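Local coordinates for putative DNA-binding protein (Ralstonia eutropha, PDB 2OBP), which is a putative DNA-binding protein, probably recognising DNA through a winged helix-turn-helix domain, at residues A[15-21]-A[55-60]. Numbering follows the deposited sequence.
Sequences DPAIVEV and RVLTQL
The guanidinium of R55 presents its edge to the carboxylate of D15 and one face to V56, whose CG2 sits over the middle of the group, 3.6 Å from its plane. The carboxylate and guanidinium planes differ by 31°. Both terminal nitrogens converge on a single oxygen: NH1 of R55 reaches OD2 of D15 at 3.0 Å, nearly along the C-O axis, whereas NH2 donates to the syn lone pair of the same OD2, on the side of OD1. This is an end-on salt bridge whose two bonds are both bent (139° at the NH2 hydrogen). R55 NH1 also donates to Q59 OE1 at 2.8 Å, again near the guanidinium plane, so bonds at two edge positions limit the group's rotation. Bends at chi2 and chi3 turn the arginine back toward D15, the N-cap, whose other oxygen, OD1, accepts from A17 N at 2.9 Å.

Beside this polar cluster, I18 is a knob among R55, V56, Q59 and L60: its CD1 lies 3.6 Å from Q59 OE1, and its CG2 branch meets L60 CD2 at 4.0 Å. Deeper in, the V21 and V56 side chains run alongside in opposite senses, V21 CB 3.7 Å from V56 CG1. L48 and L53 extend the apolar surface around V21. With segment axes 9.9 Å apart and crossing at -74°, the contact joins helices 16-28 and 50-62, consistent with the three-helix core of a winged helix-turn-helix fold.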
loop_
_atom_site.group_PDB
_atom_site.type_symbol
_atom_site.label_atom_id
_atom_site.label_comp_id
_atom_site.label_asym_id
_atom_site.label_seq_id
_atom_site.Cartn_x
_atom_site.Cartn_y
_atom_site.Cartn_z
ATOM N N ASP A 15 14.634 3.305 -1.798
ATOM C CA ASP A 15 13.674 3.447 -2.908
ATOM C C ASP A 15 12.503 4.306 -2.429
ATOM O O ASP A 15 11.701 3.862 -1.577
ATOM C CB ASP A 15 13.164 2.078 -3.390
ATOM C CG ASP A 15 12.208 2.178 -4.620
ATOM O OD1 ASP A 15 11.689 3.259 -4.915
ATOM O OD2 ASP A 15 11.982 1.157 -5.312
ATOM N N PRO A 16 12.378 5.528 -2.973
ATOM C CA PRO A 16 11.359 6.449 -2.482
ATOM C C PRO A 16 9.937 5.966 -2.812
ATOM O O PRO A 16 8.979 6.325 -2.125
ATOM C CB PRO A 16 11.706 7.758 -3.176
ATOM C CG PRO A 16 12.414 7.335 -4.439
ATOM C CD PRO A 16 13.193 6.133 -4.056
ATOM N N ALA A 17 9.798 5.186 -3.880
ATOM C CA ALA A 17 8.492 4.661 -4.239
ATOM C C ALA A 17 7.968 3.650 -3.229
ATOM O O ALA A 17 6.750 3.625 -2.932
ATOM C CB ALA A 17 8.495 4.062 -5.670
ATOM N N ILE A 18 8.843 2.815 -2.680
ATOM C CA ILE A 18 8.396 1.873 -1.663
ATOM C C ILE A 18 8.000 2.640 -0.366
ATOM O O ILE A 18 6.977 2.369 0.263
ATOM C CB ILE A 18 9.425 0.756 -1.383
ATOM C CG1 ILE A 18 9.662 -0.120 -2.640
ATOM C CG2 ILE A 18 8.903 -0.086 -0.213
ATOM C CD1 ILE A 18 10.849 -1.071 -2.592
ATOM N N VAL A 19 8.836 3.589 0.028
ATOM C CA VAL A 19 8.540 4.430 1.177
ATOM C C VAL A 19 7.207 5.159 1.006
ATOM O O VAL A 19 6.403 5.174 1.920
ATOM C CB VAL A 19 9.679 5.461 1.443
ATOM C CG1 VAL A 19 9.246 6.444 2.542
ATOM C CG2 VAL A 19 10.978 4.733 1.788
ATOM N N GLU A 20 6.968 5.741 -0.162
ATOM C CA GLU A 20 5.771 6.538 -0.368
ATOM C C GLU A 20 4.496 5.689 -0.292
ATOM O O GLU A 20 3.492 6.097 0.314
ATOM C CB GLU A 20 5.822 7.299 -1.678
ATOM C CG GLU A 20 4.802 8.436 -1.738
ATOM C CD GLU A 20 5.057 9.551 -0.726
ATOM O OE1 GLU A 20 6.189 9.659 -0.199
ATOM O OE2 GLU A 20 4.109 10.312 -0.450
ATOM N N VAL A 21 4.538 4.504 -0.890
ATOM C CA VAL A 21 3.426 3.599 -0.802
ATOM C C VAL A 21 3.183 3.166 0.648
ATOM O O VAL A 21 2.024 3.063 1.068
ATOM C CB VAL A 21 3.599 2.386 -1.757
ATOM C CG1 VAL A 21 2.491 1.327 -1.536
ATOM C CG2 VAL A 21 3.592 2.890 -3.202
ATOM N N ARG A 55 4.248 -2.711 -9.128
ATOM C CA ARG A 55 5.538 -3.299 -8.837
ATOM C C ARG A 55 5.807 -3.266 -7.330
ATOM O O ARG A 55 6.186 -4.264 -6.720
ATOM C CB ARG A 55 6.626 -2.519 -9.627
ATOM C CG ARG A 55 8.059 -3.049 -9.519
ATOM C CD ARG A 55 8.790 -2.523 -8.318
ATOM N NE ARG A 55 9.136 -1.093 -8.416
ATOM C CZ ARG A 55 9.768 -0.378 -7.482
ATOM N NH1 ARG A 55 10.133 -0.903 -6.336
ATOM N NH2 ARG A 55 10.062 0.897 -7.726
ATOM N N VAL A 56 5.618 -2.087 -6.756
ATOM C CA VAL A 56 5.820 -1.890 -5.323
ATOM C C VAL A 56 4.879 -2.795 -4.496
ATOM O O VAL A 56 5.301 -3.460 -3.532
ATOM C CB VAL A 56 5.636 -0.410 -4.934
ATOM C CG1 VAL A 56 5.498 -0.252 -3.429
ATOM C CG2 VAL A 56 6.788 0.485 -5.503
ATOM N N LEU A 57 3.612 -2.869 -4.892
ATOM C CA LEU A 57 2.677 -3.724 -4.145
ATOM C C LEU A 57 3.028 -5.174 -4.269
ATOM O O LEU A 57 2.803 -5.929 -3.339
ATOM C CB LEU A 57 1.229 -3.496 -4.578
ATOM C CG LEU A 57 0.620 -2.122 -4.211
ATOM C CD1 LEU A 57 -0.779 -1.942 -4.863
ATOM C CD2 LEU A 57 0.531 -1.952 -2.687
ATOM N N THR A 58 3.460 -5.624 -5.445
ATOM C CA THR A 58 3.889 -7.000 -5.569
ATOM C C THR A 58 5.008 -7.292 -4.574
ATOM O O THR A 58 5.050 -8.335 -3.930
ATOM C CB THR A 58 4.322 -7.356 -7.002
ATOM O OG1 THR A 58 3.144 -7.296 -7.853
ATOM C CG2 THR A 58 4.955 -8.747 -7.051
ATOM N N GLN A 59 5.948 -6.362 -4.459
ATOM C CA GLN A 59 7.064 -6.532 -3.534
ATOM C C GLN A 59 6.619 -6.481 -2.078
ATOM O O GLN A 59 7.116 -7.250 -1.254
ATOM C CB GLN A 59 8.125 -5.455 -3.803
ATOM C CG GLN A 59 8.850 -5.658 -5.146
ATOM C CD GLN A 59 9.763 -4.505 -5.543
ATOM O OE1 GLN A 59 9.569 -3.374 -5.078
ATOM N NE2 GLN A 59 10.783 -4.795 -6.381
ATOM N N LEU A 60 5.723 -5.556 -1.738
ATOM C CA LEU A 60 5.201 -5.511 -0.356
ATOM C C LEU A 60 4.343 -6.720 0.002
ATOM O O LEU A 60 4.341 -7.157 1.177
ATOM C CB LEU A 60 4.422 -4.205 -0.089
ATOM C CG LEU A 60 5.288 -2.940 -0.147
ATOM C CD1 LEU A 60 4.382 -1.700 -0.003
ATOM C CD2 LEU A 60 6.411 -3.002 0.929
#